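Local coordinates for protein arylmalonate decarboxylase (Bordetella bronchiseptica, PDB 3IXL) that catalyses the decarboxylation of 2-aryl-2-methylmalonates to 2-arylpropionates with release of carbon dioxide, at residues P21-R26 against G190-D195; E157-V162 against L186-L191. The protein carries 2 engineered substitutions. All coordinates share one frame; numbering follows the deposited sequence.

Contact 1 (P21-R26 against G190-D195); sequences PADGAR and GLLTLD. With PAC (2-phenylacetic acid), chain C.
Asp23 OD2 is bound at 2.6 Å to a water that three groups of the protein grip, and this water links the carboxylate of Asp23 to the backbone of Leu191 and Thr193. It gives one proton to OD2 and the other to Leu191 O, and it accepts from Thr193 N at 2.8 Å. The site belongs to a two-sheet α/β fold of the aspartate/glutamate racemase clan: residues 21-26, following the first strand of one parallel sheet, meet the loop that leaves strand 183-187 of the other. A second water donates to Asp23 OD1 and accepts from Leu194 N at 3.0 Å. An aspartate suits this place because each oxygen accepts from a water that in turn accepts from one loop N-H; Ser212 adds a weak bond to OD2.

Leu194, a buried side chain, is the apolar centre. Leu194 and Asp23 lie alongside each other, pointing opposite ways, with CD1 3.5 Å from OD1, and the leucine meets Arg26 tip to tip. CD1 stands 3.7 Å above the guanidinium plane, on one face and toward its rim, while Tyr233 and Pro213 also touch this leucine. A bend at chi3 (72°) turns NE of Arg26 out of the line of its chain. NH2 forms a salt bridge of 3.1 Å with Asp195 OD1, weak as a hydrogen bond because the N-H...O angle is only 121°. The guanidinium and carboxylate planes are 67° apart, so this is not a flat two-bond pair. A third water joins the same pair, accepting from NH1 and donating weakly to Asp195 OD2. Farther toward the ligand pocket, Ala22 CB approaches Leu192 CD2 at 4.3 Å, a light apolar touch near the surface.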
loop_
_atom_site.group_PDB
_atom_site.type_symbol
_atom_site.label_atom_id
_atom_site.label_comp_id
_atom_site.label_asym_id
_atom_site.label_seq_id
_atom_site.Cartn_x
_atom_site.Cartn_y
_atom_site.Cartn_z
ATOM N N PRO A 21 -2.127 9.641 -5.712
ATOM C CA PRO A 21 -1.527 8.572 -6.512
ATOM C C PRO A 21 -2.391 8.246 -7.732
ATOM O O PRO A 21 -3.625 8.270 -7.655
ATOM C CB PRO A 21 -1.437 7.396 -5.531
ATOM C CG PRO A 21 -1.416 8.038 -4.165
ATOM C CD PRO A 21 -2.299 9.260 -4.299
ATOM N N ALA A 22 -1.733 7.969 -8.856
ATOM C CA ALA A 22 -2.402 7.853 -10.152
ATOM C C ALA A 22 -3.463 6.755 -10.222
ATOM O O ALA A 22 -4.383 6.819 -11.044
ATOM C CB ALA A 22 -1.369 7.667 -11.257
ATOM N N ASP A 23 -3.354 5.750 -9.362
ATOM C CA ASP A 23 -4.299 4.644 -9.415
ATOM C C ASP A 23 -5.738 5.047 -9.100
ATOM O O ASP A 23 -6.677 4.382 -9.542
ATOM C CB ASP A 23 -3.863 3.522 -8.479
ATOM C CG ASP A 23 -2.615 2.798 -8.962
ATOM O OD1 ASP A 23 -2.115 3.068 -10.083
ATOM O OD2 ASP A 23 -2.126 1.959 -8.190
ATOM N N GLY A 24 -5.915 6.126 -8.333
ATOM C CA GLY A 24 -7.256 6.522 -7.873
ATOM C C GLY A 24 -8.210 6.860 -9.006
ATOM O O GLY A 24 -9.389 6.490 -8.965
ATOM N N ALA A 25 -7.686 7.556 -10.010
ATOM C CA ALA A 25 -8.476 7.980 -11.171
ATOM C C ALA A 25 -8.949 6.804 -12.020
ATOM O O ALA A 25 -9.938 6.915 -12.743
ATOM C CB ALA A 25 -7.683 8.953 -12.018
ATOM N N ARG A 26 -8.240 5.681 -11.924
ATOM C CA ARG A 26 -8.572 4.480 -12.672
ATOM C C ARG A 26 -9.482 3.550 -11.868
ATOM O O ARG A 26 -10.496 3.072 -12.366
ATOM C CB ARG A 26 -7.275 3.785 -13.086
ATOM C CG ARG A 26 -6.476 4.594 -14.121
ATOM C CD ARG A 26 -5.064 4.062 -14.339
ATOM N NE ARG A 26 -5.065 2.796 -15.065
ATOM C CZ ARG A 26 -3.997 2.016 -15.226
ATOM N NH1 ARG A 26 -2.825 2.354 -14.692
ATOM N NH2 ARG A 26 -4.108 0.884 -15.911
ATOM N N GLY A 190 4.818 3.081 -4.755
ATOM C CA GLY A 190 5.451 3.887 -5.804
ATOM C C GLY A 190 5.396 3.217 -7.157
ATOM O O GLY A 190 5.693 3.840 -8.171
ATOM N N LEU A 191 5.001 1.951 -7.160
ATOM C CA LEU A 191 4.907 1.163 -8.379
ATOM C C LEU A 191 3.558 1.355 -9.047
ATOM O O LEU A 191 2.536 1.519 -8.373
ATOM C CB LEU A 191 5.105 -0.318 -8.049
ATOM C CG LEU A 191 6.456 -0.712 -7.445
ATOM C CD1 LEU A 191 6.416 -2.154 -6.974
ATOM C CD2 LEU A 191 7.581 -0.495 -8.448
ATOM N N LEU A 192 3.566 1.325 -10.376
ATOM C CA LEU A 192 2.340 1.395 -11.164
ATOM C C LEU A 192 1.986 -0.018 -11.591
ATOM O O LEU A 192 2.512 -0.550 -12.567
ATOM C CB LEU A 192 2.507 2.351 -12.355
ATOM C CG LEU A 192 2.706 3.812 -11.939
ATOM C CD1 LEU A 192 3.269 4.656 -13.078
ATOM C CD2 LEU A 192 1.408 4.419 -11.403
ATOM N N THR A 193 1.082 -0.620 -10.829
ATOM C CA THR A 193 0.857 -2.060 -10.859
ATOM C C THR A 193 -0.483 -2.498 -11.439
ATOM O O THR A 193 -0.743 -3.697 -11.517
ATOM C CB THR A 193 0.918 -2.651 -9.434
ATOM O OG1 THR A 193 -0.172 -2.141 -8.649
ATOM C CG2 THR A 193 2.244 -2.304 -8.756
ATOM N N LEU A 194 -1.341 -1.548 -11.816
ATOM C CA LEU A 194 -2.719 -1.917 -12.162
ATOM C C LEU A 194 -2.854 -2.884 -13.338
ATOM O O LEU A 194 -3.758 -3.719 -13.342
ATOM C CB LEU A 194 -3.598 -0.674 -12.373
ATOM C CG LEU A 194 -4.008 0.095 -11.109
ATOM C CD1 LEU A 194 -4.810 1.317 -11.495
ATOM C CD2 LEU A 194 -4.805 -0.768 -10.159
ATOM N N ASP A 195 -1.977 -2.775 -14.332
ATOM C CA ASP A 195 -2.037 -3.693 -15.474
ATOM C C ASP A 195 -1.337 -5.018 -15.172
ATOM O O ASP A 195 -1.638 -6.040 -15.794
ATOM C CB ASP A 195 -1.446 -3.044 -16.724
ATOM C CG ASP A 195 -2.316 -1.928 -17.278
ATOM O OD1 ASP A 195 -3.541 -1.937 -17.049
ATOM O OD2 ASP A 195 -1.767 -1.044 -17.960
HETATM C C1 PAC C . 6.139 2.181 0.029
HETATM C C2 PAC C . 6.963 3.318 -0.545
HETATM C "C1'" PAC C . 6.334 4.348 -1.462
HETATM C "C2'" PAC C . 7.196 4.947 -2.385
HETATM C "C3'" PAC C . 6.733 5.917 -3.273
HETATM C "C4'" PAC C . 5.395 6.298 -3.235
HETATM C "C5'" PAC C . 4.522 5.701 -2.316
HETATM C "C6'" PAC C . 4.986 4.732 -1.420
HETATM O O1 PAC C . 4.922 2.001 -0.255
HETATM O O2 PAC C . 6.765 1.415 0.817
HETATM O O HOH W 1 -0.010 0.552 -8.472
HETATM O O HOH W 2 -0.898 1.367 -11.923
HETATM O O HOH W 3 -0.605 0.399 -15.204
#

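Contact 2 (E157-V162 against L186-L191); sequences EAMARV and LSSGGL. Engineered in segment 186-191: Ser188 (natural residue Cys). With PAC (2-phenylacetic acid), chain C.
Met159 of helix 156-160 and the adjoining Ala160 lie against Gly190 and Leu191, with the CA atoms of Met159 and Gly190 5.3 Å apart. Residues 188-191 form a type I turn directly after strand 183-187. Gly190 O faces the helix and receives a CA-H...O contact from Ala160 CA at 3.4 Å. Glycine suits position 190: with Met159 CB beside it and the phenyl carbon C3' of the bound phenylacetate 3.5 Å from its CA, there is little width for a side chain.

Met159 runs extended beyond CG and brings SD within 3.1 Å of OG of Ser188, an engineered residue that is cysteine in nature. With OG anti to the backbone N (chi1 -178°), Ser188 also accepts from Gly190 N at 3.2 Å, closing an ST turn. Leu191 fills the apolar side of the contact: its CD2 meets Met159 CB at 4.1 Å and Val162 CB at 4.2 Å, and Leu167 of helix 164-176 touches both Leu191 and Val162.

The turn after strand 183-187 forms part of the ligand pocket: Gly189 N gives O1 of phenylacetate a straight bond, 2.8 Å at 179°, and Thr75, Ser76 and Tyr126 also hydrogen-bond the ligand.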
loop_
_atom_site.group_PDB
_atom_site.type_symbol
_atom_site.label_atom_id
_atom_site.label_comp_id
_atom_site.label_asym_id
_atom_site.label_seq_id
_atom_site.Cartn_x
_atom_site.Cartn_y
_atom_site.Cartn_z
ATOM N N GLU A 157 10.907 8.429 -7.623
ATOM C CA GLU A 157 10.680 8.526 -9.073
ATOM C C GLU A 157 11.071 7.262 -9.837
ATOM O O GLU A 157 10.395 6.871 -10.799
ATOM C CB GLU A 157 11.408 9.741 -9.666
ATOM C CG GLU A 157 10.521 10.946 -9.941
ATOM C CD GLU A 157 9.598 11.284 -8.788
ATOM O OE1 GLU A 157 10.100 11.596 -7.683
ATOM O OE2 GLU A 157 8.368 11.237 -8.995
ATOM N N ALA A 158 12.158 6.623 -9.410
ATOM C CA ALA A 158 12.630 5.406 -10.052
ATOM C C ALA A 158 11.573 4.303 -9.996
ATOM O O ALA A 158 11.435 3.518 -10.936
ATOM C CB ALA A 158 13.937 4.933 -9.422
ATOM N N MET A 159 10.821 4.245 -8.901
ATOM C CA MET A 159 9.798 3.209 -8.772
ATOM C C MET A 159 8.660 3.383 -9.786
ATOM O O MET A 159 8.156 2.396 -10.329
ATOM C CB MET A 159 9.274 3.119 -7.339
ATOM C CG MET A 159 10.176 2.300 -6.406
ATOM S SD MET A 159 9.637 2.499 -4.726
ATOM C CE MET A 159 11.068 1.899 -3.854
ATOM N N ALA A 160 8.286 4.630 -10.063
ATOM C CA ALA A 160 7.234 4.913 -11.043
ATOM C C ALA A 160 7.636 4.542 -12.475
ATOM O O ALA A 160 6.777 4.418 -13.351
ATOM C CB ALA A 160 6.812 6.380 -10.970
ATOM N N ARG A 161 8.934 4.366 -12.707
ATOM C CA ARG A 161 9.441 4.054 -14.048
ATOM C C ARG A 161 9.438 2.562 -14.379
ATOM O O ARG A 161 9.648 2.192 -15.534
ATOM C CB ARG A 161 10.845 4.632 -14.250
ATOM C CG ARG A 161 10.876 6.150 -14.258
ATOM C CD ARG A 161 12.165 6.696 -14.864
ATOM N NE ARG A 161 13.347 6.448 -14.034
ATOM C CZ ARG A 161 13.775 7.252 -13.059
ATOM N NH1 ARG A 161 13.109 8.364 -12.758
ATOM N NH2 ARG A 161 14.866 6.938 -12.372
ATOM N N VAL A 162 9.213 1.706 -13.382
ATOM C CA VAL A 162 9.228 0.264 -13.606
ATOM C C VAL A 162 7.984 -0.119 -14.422
ATOM O O VAL A 162 6.856 0.225 -14.053
ATOM C CB VAL A 162 9.266 -0.509 -12.269
ATOM C CG1 VAL A 162 9.305 -2.014 -12.498
ATOM C CG2 VAL A 162 10.490 -0.094 -11.438
ATOM N N LEU A 186 2.672 -7.585 -3.650
ATOM C CA LEU A 186 3.479 -6.720 -4.492
ATOM C C LEU A 186 3.596 -5.388 -3.752
ATOM O O LEU A 186 2.651 -4.589 -3.698
ATOM C CB LEU A 186 2.826 -6.574 -5.869
ATOM C CG LEU A 186 3.454 -5.664 -6.929
ATOM C CD1 LEU A 186 4.941 -5.966 -7.170
ATOM C CD2 LEU A 186 2.660 -5.848 -8.219
ATOM N N SER A 187 4.757 -5.172 -3.141
ATOM C CA SER A 187 4.900 -4.093 -2.172
ATOM C C SER A 187 5.683 -2.903 -2.701
ATOM O O SER A 187 6.787 -3.041 -3.238
ATOM C CB SER A 187 5.508 -4.602 -0.859
ATOM O OG SER A 187 5.309 -3.648 0.182
ATOM N N SER A 188 5.046 -1.748 -2.515
ATOM C CA SER A 188 5.513 -0.372 -2.738
ATOM C C SER A 188 4.445 0.382 -3.476
ATOM O O SER A 188 4.087 0.038 -4.607
ATOM C CB SER A 188 6.830 -0.224 -3.486
ATOM O OG SER A 188 7.136 1.165 -3.551
ATOM N N GLY A 189 3.967 1.437 -2.825
ATOM C CA GLY A 189 2.967 2.320 -3.387
ATOM C C GLY A 189 3.533 3.226 -4.454
ATOM O O GLY A 189 2.808 4.054 -5.003
ATOM N N GLY A 190 4.818 3.081 -4.755
ATOM C CA GLY A 190 5.451 3.887 -5.804
ATOM C C GLY A 190 5.396 3.217 -7.157
ATOM O O GLY A 190 5.693 3.840 -8.171
ATOM N N LEU A 191 5.001 1.951 -7.160
ATOM C CA LEU A 191 4.907 1.163 -8.379
ATOM C C LEU A 191 3.558 1.355 -9.047
ATOM O O LEU A 191 2.536 1.519 -8.373
ATOM C CB LEU A 191 5.105 -0.318 -8.049
ATOM C CG LEU A 191 6.456 -0.712 -7.445
ATOM C CD1 LEU A 191 6.416 -2.154 -6.974
ATOM C CD2 LEU A 191 7.581 -0.495 -8.448
HETATM C C1 PAC C . 6.139 2.181 0.029
HETATM C C2 PAC C . 6.963 3.318 -0.545
HETATM C "C1'" PAC C . 6.334 4.348 -1.462
HETATM C "C2'" PAC C . 7.196 4.947 -2.385
HETATM C "C3'" PAC C . 6.733 5.917 -3.273
HETATM C "C4'" PAC C . 5.395 6.298 -3.235
HETATM C "C5'" PAC C . 4.522 5.701 -2.316
HETATM C "C6'" PAC C . 4.986 4.732 -1.420
HETATM O O1 PAC C . 4.922 2.001 -0.255
HETATM O O2 PAC C . 6.765 1.415 0.817
#

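In the fold
From the N terminus the chain leaves strand 8-13 of the first sheet and reaches residues 21-26, which pair with residues 190-195; contact 1 thus closes a loop of 163 residues and ties the two sheet-bearing halves together. Contact 2 nests inside it, closing a loop of 23 residues within the second half, where helix 164-176 intervenes before strand 183-187. Both finish on the same run of chain and share Gly190 and Leu191. They also touch directly, Leu192 CD1 lying 3.5 Å from Ala160 O. The loop after strand 183-187 therefore meets helix 156-160 beside the ligand and, farther along, helix 23-27.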